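Local coordinates for kelch domain-containing protein (Colletotrichum graminicola M1.001, PDB 5C86) that probably oxidises alcohols to aldehydes at a copper centre, as a fungal alcohol oxidase of the galactose oxidase and glyoxal oxidase family AA5, at residues M415-A420 with G459-F464; R430-D435 with Y453-P458. All coordinates share one frame; numbering follows the deposited sequence.

Contact 1: M415-A420 with G459-F464; sequences MIRVSA and GYYMLF
Ile-416 and Met-462 bond to each other through both backbone groups, Ile-416 N to Met-462 O at 2.9 Å and Met-462 N to Ile-416 O at 2.8 Å, as a hydrogen-bonded antiparallel pair. Two residues on, Val-418 N gives a third bond to Tyr-460 O, and a water donates to both Val-418 O and Tyr-460 O, bridging the strands where regular pairing stops. On the sheet face bearing Met-415, Arg-417 and Tyr-461, the phenol ring is sandwiched. The methyl CE of Met-415 lies almost centrally over one face, 3.5 Å from the ring centroid of Tyr-461; the bend at chi3 (-84°) turns this flexible side chain back over the ring. Against the opposite face lies the extended aliphatic part of Arg-417, with CG 3.9 Å from the Tyr-461 centroid, while its guanidinium, nearly perpendicular to the ring, goes on to a salt bridge with Asp-428. Tyr-461 OH bonds to Ile-457 O. Beta-branched Ile-416, suited to an extended strand, and flexible Met-462 share the other sheet face, both against Leu-340. Past the paired residues, Val-418 CG2 meets Tyr-460 CB at 3.9 Å. Such antiparallel pairing belongs to the beta-sandwich of the early set domain in galactose oxidase relatives.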
loop_
_atom_site.group_PDB
_atom_site.type_symbol
_atom_site.label_atom_id
_atom_site.label_comp_id
_atom_site.label_asym_id
_atom_site.label_seq_id
_atom_site.Cartn_x
_atom_site.Cartn_y
_atom_site.Cartn_z
ATOM N N MET A 415 -6.916 -11.618 -7.096
ATOM C CA MET A 415 -6.456 -10.401 -7.781
ATOM C C MET A 415 -5.996 -9.429 -6.687
ATOM O O MET A 415 -6.729 -9.188 -5.754
ATOM C CB MET A 415 -7.475 -9.796 -8.740
ATOM C CG MET A 415 -8.817 -9.449 -8.151
ATOM S SD MET A 415 -10.128 -9.106 -9.372
ATOM C CE MET A 415 -9.853 -7.372 -9.772
ATOM N N ILE A 416 -4.796 -8.947 -6.804
ATOM C CA ILE A 416 -4.242 -8.010 -5.796
ATOM C C ILE A 416 -3.944 -6.711 -6.449
ATOM O O ILE A 416 -3.249 -6.684 -7.478
ATOM C CB ILE A 416 -3.006 -8.585 -5.096
ATOM C CG1 ILE A 416 -3.384 -9.836 -4.264
ATOM C CG2 ILE A 416 -2.397 -7.552 -4.140
ATOM C CD1 ILE A 416 -2.325 -10.342 -3.353
ATOM N N ARG A 417 -4.492 -5.637 -5.937
ATOM C CA ARG A 417 -4.333 -4.377 -6.592
ATOM C C ARG A 417 -2.900 -3.835 -6.533
ATOM O O ARG A 417 -2.250 -3.885 -5.449
ATOM C CB ARG A 417 -5.290 -3.379 -6.002
ATOM C CG ARG A 417 -5.569 -2.154 -6.896
ATOM C CD ARG A 417 -6.819 -1.367 -6.472
ATOM N NE ARG A 417 -7.021 -0.156 -7.238
ATOM C CZ ARG A 417 -6.247 0.917 -7.133
ATOM N NH1 ARG A 417 -5.366 1.014 -6.200
ATOM N NH2 ARG A 417 -6.405 1.944 -7.941
ATOM N N VAL A 418 -2.385 -3.369 -7.671
ATOM C CA VAL A 418 -1.019 -2.845 -7.732
ATOM C C VAL A 418 -0.927 -1.587 -6.897
ATOM O O VAL A 418 -1.834 -0.745 -6.881
ATOM C CB VAL A 418 -0.637 -2.589 -9.210
ATOM C CG1 VAL A 418 0.654 -1.861 -9.387
ATOM C CG2 VAL A 418 -0.688 -3.883 -10.030
ATOM N N SER A 419 0.188 -1.451 -6.186
ATOM C CA SER A 419 0.246 -0.430 -5.140
ATOM C C SER A 419 1.607 0.252 -5.001
ATOM O O SER A 419 2.498 0.035 -5.783
ATOM C CB SER A 419 -0.279 -0.999 -3.785
ATOM O OG SER A 419 0.642 -1.934 -3.294
ATOM N N ALA A 420 1.623 1.134 -4.009
ATOM C CA ALA A 420 2.738 2.028 -3.742
ATOM C C ALA A 420 2.640 2.368 -2.279
ATOM O O ALA A 420 1.570 2.375 -1.681
ATOM C CB ALA A 420 2.641 3.292 -4.560
ATOM N N GLY A 459 -8.412 0.165 -11.799
ATOM C CA GLY A 459 -6.984 0.200 -11.904
ATOM C C GLY A 459 -6.369 -1.155 -12.145
ATOM O O GLY A 459 -7.050 -2.152 -12.355
ATOM N N TYR A 460 -5.063 -1.205 -12.062
ATOM C CA TYR A 460 -4.300 -2.386 -12.307
ATOM C C TYR A 460 -4.252 -3.329 -11.112
ATOM O O TYR A 460 -4.139 -2.910 -9.945
ATOM C CB TYR A 460 -2.877 -2.119 -12.747
ATOM C CG TYR A 460 -2.686 -1.904 -14.239
ATOM C CD1 TYR A 460 -2.921 -0.671 -14.812
ATOM C CD2 TYR A 460 -2.493 -2.963 -15.044
ATOM C CE1 TYR A 460 -2.784 -0.480 -16.165
ATOM C CE2 TYR A 460 -2.367 -2.807 -16.390
ATOM C CZ TYR A 460 -2.514 -1.569 -16.930
ATOM O OH TYR A 460 -2.333 -1.456 -18.320
ATOM N N TYR A 461 -4.323 -4.640 -11.442
ATOM C CA TYR A 461 -4.247 -5.730 -10.507
ATOM C C TYR A 461 -3.294 -6.760 -11.037
ATOM O O TYR A 461 -3.041 -6.872 -12.239
ATOM C CB TYR A 461 -5.595 -6.445 -10.396
ATOM C CG TYR A 461 -6.631 -5.609 -9.616
ATOM C CD1 TYR A 461 -7.267 -4.585 -10.225
ATOM C CD2 TYR A 461 -6.959 -5.920 -8.347
ATOM C CE1 TYR A 461 -8.187 -3.816 -9.489
ATOM C CE2 TYR A 461 -7.866 -5.185 -7.592
ATOM C CZ TYR A 461 -8.532 -4.124 -8.196
ATOM O OH TYR A 461 -9.450 -3.382 -7.456
ATOM N N MET A 462 -2.723 -7.501 -10.093
ATOM C CA MET A 462 -1.984 -8.731 -10.349
ATOM C C MET A 462 -2.931 -9.917 -10.182
ATOM O O MET A 462 -3.511 -10.066 -9.110
ATOM C CB MET A 462 -0.883 -8.846 -9.383
ATOM C CG MET A 462 0.230 -7.838 -9.652
ATOM S SD MET A 462 1.537 -7.850 -8.372
ATOM C CE MET A 462 0.744 -6.974 -7.035
ATOM N N LEU A 463 -3.059 -10.768 -11.209
ATOM C CA LEU A 463 -3.844 -11.997 -11.115
ATOM C C LEU A 463 -2.859 -13.088 -10.745
ATOM O O LEU A 463 -1.850 -13.271 -11.409
ATOM C CB LEU A 463 -4.569 -12.300 -12.437
ATOM C CG LEU A 463 -5.915 -12.977 -12.329
ATOM C CD1 LEU A 463 -6.832 -12.758 -13.556
ATOM C CD2 LEU A 463 -5.604 -14.472 -12.045
ATOM N N PHE A 464 -3.103 -13.723 -9.612
ATOM C CA PHE A 464 -2.417 -14.922 -9.148
ATOM C C PHE A 464 -3.267 -16.158 -9.193
ATOM O O PHE A 464 -4.459 -16.123 -8.854
ATOM C CB PHE A 464 -1.958 -14.707 -7.725
ATOM C CG PHE A 464 -0.868 -13.652 -7.533
ATOM C CD1 PHE A 464 0.464 -14.031 -7.703
ATOM C CD2 PHE A 464 -1.119 -12.332 -7.166
ATOM C CE1 PHE A 464 1.505 -13.138 -7.533
ATOM C CE2 PHE A 464 -0.096 -11.426 -6.940
ATOM C CZ PHE A 464 1.227 -11.872 -7.101
HETATM O O HOH W 1 -3.641 -0.247 -8.983
#

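Contact 2: R430-D435 with Y453-P458; sequences RRIPLD and YGVAIP
Arg-430 reaches Ile-457 and the carbonyls of Gly-454 and Val-455 by two turns of its chain: CG sits between the backbone N and the carbonyl carbon (chi1 61°), and a second bend at chi3 (62°) swings the guanidinium across the 453-458 loop. NH1 then meets two acceptors near the guanidinium edge. Its bond to Val-455 O is 3.0 Å long, and the second, to Gly-454 O at 2.9 Å, is weak, being strongly bent (127° at the hydrogen). The flat cation rests with one face on Ile-457, whose CG1 lies over its centre, 3.3 Å from Arg-430 CZ; the two side chains cross at about a right angle. An arginine suits this place because its planar end can offer N-H groups around the rim while an aliphatic chain lies against a face. NH2 is used elsewhere, bonding to Ser-183 O and so tying the same side chain to the strand 181-183.

Two residues on, inside the strand, Ile-432 makes the apolar half of the contact. Its CG1 branch is anti to the carbonyl carbon, and CD1 at its tip comes 4.0 Å from Val-455 CG1 and 4.1 Å from Ala-456 CB. Ala-456 is the centre of an inverse gamma turn, closed by a weak bond from Ile-457 N to Val-455 O, and its short side chain lets Ile-432 CD1 come close to its backbone, 3.8 Å from Ala-456 CA. Val-455 O thus receives both the turn's bond and that of Arg-430.

Chemically, a buried positive charge is met here by main-chain carbonyl oxygens from two parts of the fold. Their partial negative charges would be expected to help stabilise the cation, and the NH1 bonds probably help hold a turn whose own backbone bond is weak.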
loop_
_atom_site.group_PDB
_atom_site.type_symbol
_atom_site.label_atom_id
_atom_site.label_comp_id
_atom_site.label_asym_id
_atom_site.label_seq_id
_atom_site.Cartn_x
_atom_site.Cartn_y
_atom_site.Cartn_z
ATOM N N ARG A 430 -5.186 -3.988 -2.077
ATOM C CA ARG A 430 -6.261 -4.816 -1.583
ATOM C C ARG A 430 -6.264 -6.099 -2.320
ATOM O O ARG A 430 -5.829 -6.195 -3.471
ATOM C CB ARG A 430 -7.609 -4.085 -1.757
ATOM C CG ARG A 430 -7.987 -3.733 -3.172
ATOM C CD ARG A 430 -9.391 -3.154 -3.292
ATOM N NE ARG A 430 -9.473 -1.906 -2.524
ATOM C CZ ARG A 430 -10.589 -1.388 -1.965
ATOM N NH1 ARG A 430 -11.818 -1.938 -2.201
ATOM N NH2 ARG A 430 -10.467 -0.287 -1.254
ATOM N N ARG A 431 -6.801 -7.114 -1.691
ATOM C CA ARG A 431 -6.927 -8.436 -2.286
ATOM C C ARG A 431 -8.410 -8.846 -2.431
ATOM O O ARG A 431 -9.196 -8.664 -1.504
ATOM C CB ARG A 431 -6.297 -9.480 -1.408
ATOM C CG ARG A 431 -6.593 -10.923 -1.783
ATOM C CD ARG A 431 -5.766 -11.895 -0.934
ATOM N NE ARG A 431 -6.191 -13.314 -1.089
ATOM C CZ ARG A 431 -7.241 -13.846 -0.505
ATOM N NH1 ARG A 431 -7.985 -13.151 0.344
ATOM N NH2 ARG A 431 -7.503 -15.108 -0.703
ATOM N N ILE A 432 -8.720 -9.389 -3.576
ATOM C CA ILE A 432 -9.995 -9.982 -3.941
ATOM C C ILE A 432 -9.761 -11.454 -4.251
ATOM O O ILE A 432 -9.130 -11.780 -5.241
ATOM C CB ILE A 432 -10.570 -9.230 -5.136
ATOM C CG1 ILE A 432 -10.930 -7.790 -4.679
ATOM C CG2 ILE A 432 -11.751 -10.011 -5.801
ATOM C CD1 ILE A 432 -11.150 -6.876 -5.880
ATOM N N PRO A 433 -10.290 -12.366 -3.446
ATOM C CA PRO A 433 -10.245 -13.784 -3.848
ATOM C C PRO A 433 -11.207 -14.023 -4.959
ATOM O O PRO A 433 -12.203 -13.307 -5.098
ATOM C CB PRO A 433 -10.697 -14.531 -2.606
ATOM C CG PRO A 433 -11.527 -13.576 -1.886
ATOM C CD PRO A 433 -11.063 -12.181 -2.222
ATOM N N LEU A 434 -10.884 -14.981 -5.831
ATOM C CA LEU A 434 -11.737 -15.273 -6.983
ATOM C C LEU A 434 -11.927 -16.767 -7.135
ATOM O O LEU A 434 -10.988 -17.470 -7.183
ATOM C CB LEU A 434 -11.116 -14.765 -8.270
ATOM C CG LEU A 434 -10.806 -13.258 -8.379
ATOM C CD1 LEU A 434 -9.873 -13.026 -9.527
ATOM C CD2 LEU A 434 -12.056 -12.497 -8.676
ATOM N N ASP A 435 -13.176 -17.203 -7.261
ATOM C CA ASP A 435 -13.451 -18.637 -7.503
ATOM C C ASP A 435 -13.487 -18.865 -9.014
ATOM O O ASP A 435 -14.167 -18.122 -9.698
ATOM C CB ASP A 435 -14.871 -18.931 -7.007
ATOM C CG ASP A 435 -15.078 -18.804 -5.501
ATOM O OD1 ASP A 435 -14.134 -19.123 -4.766
ATOM O OD2 ASP A 435 -16.262 -18.490 -5.074
ATOM N N TYR A 453 -17.704 -1.609 -7.808
ATOM C CA TYR A 453 -16.472 -0.850 -7.905
ATOM C C TYR A 453 -15.934 -0.421 -6.566
ATOM O O TYR A 453 -14.768 0.007 -6.551
ATOM C CB TYR A 453 -16.593 0.369 -8.824
ATOM C CG TYR A 453 -16.582 0.025 -10.281
ATOM C CD1 TYR A 453 -15.452 -0.293 -10.980
ATOM C CD2 TYR A 453 -17.784 0.044 -11.022
ATOM C CE1 TYR A 453 -15.466 -0.616 -12.313
ATOM C CE2 TYR A 453 -17.767 -0.250 -12.362
ATOM C CZ TYR A 453 -16.661 -0.556 -13.019
ATOM O OH TYR A 453 -16.628 -0.934 -14.351
ATOM N N GLY A 454 -16.707 -0.514 -5.488
ATOM C CA GLY A 454 -16.197 -0.277 -4.157
ATOM C C GLY A 454 -15.345 -1.379 -3.632
ATOM O O GLY A 454 -14.563 -1.180 -2.720
ATOM N N VAL A 455 -15.508 -2.562 -4.247
ATOM C CA VAL A 455 -14.738 -3.742 -3.999
ATOM C C VAL A 455 -13.556 -3.768 -4.986
ATOM O O VAL A 455 -12.390 -3.639 -4.571
ATOM C CB VAL A 455 -15.581 -5.015 -4.116
ATOM C CG1 VAL A 455 -14.697 -6.278 -4.054
ATOM C CG2 VAL A 455 -16.637 -5.027 -3.007
ATOM N N ALA A 456 -13.848 -3.801 -6.289
ATOM C CA ALA A 456 -12.865 -3.790 -7.335
ATOM C C ALA A 456 -12.648 -2.366 -7.753
ATOM O O ALA A 456 -13.147 -1.847 -8.774
ATOM C CB ALA A 456 -13.371 -4.615 -8.489
ATOM N N ILE A 457 -11.911 -1.654 -6.914
ATOM C CA ILE A 457 -11.498 -0.278 -7.245
ATOM C C ILE A 457 -10.801 -0.296 -8.620
ATOM O O ILE A 457 -9.970 -1.129 -8.879
ATOM C CB ILE A 457 -10.549 0.270 -6.158
ATOM C CG1 ILE A 457 -11.185 0.355 -4.759
ATOM C CG2 ILE A 457 -9.981 1.594 -6.618
ATOM C CD1 ILE A 457 -12.353 1.337 -4.654
ATOM N N PRO A 458 -11.158 0.626 -9.530
ATOM C CA PRO A 458 -10.521 0.638 -10.826
ATOM C C PRO A 458 -9.033 0.728 -10.799
ATOM O O PRO A 458 -8.444 1.312 -9.856
ATOM C CB PRO A 458 -11.088 1.873 -11.526
ATOM C CG PRO A 458 -12.233 2.227 -10.762
ATOM C CD PRO A 458 -12.150 1.705 -9.348
#

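The centres of contacts 1 and 2 lie about 9 Å apart, and all four segments belong to the early set domain. Along the chain the order is 415-420, 430-435, 453-458, 459-464, so both segments of contact 2 fall between those of contact 1. Strand 412-422 runs between its antiparallel neighbours 431-438 and 459-466, and the loop 453-458 leads directly into the last. The two contacts also touch: Arg-417 N probably bonds to Arg-430 O, and Arg-417 NH2 to Pro-458 O. Strand pairing and loop packing therefore form one continuous buried region, away from the copper-binding residues.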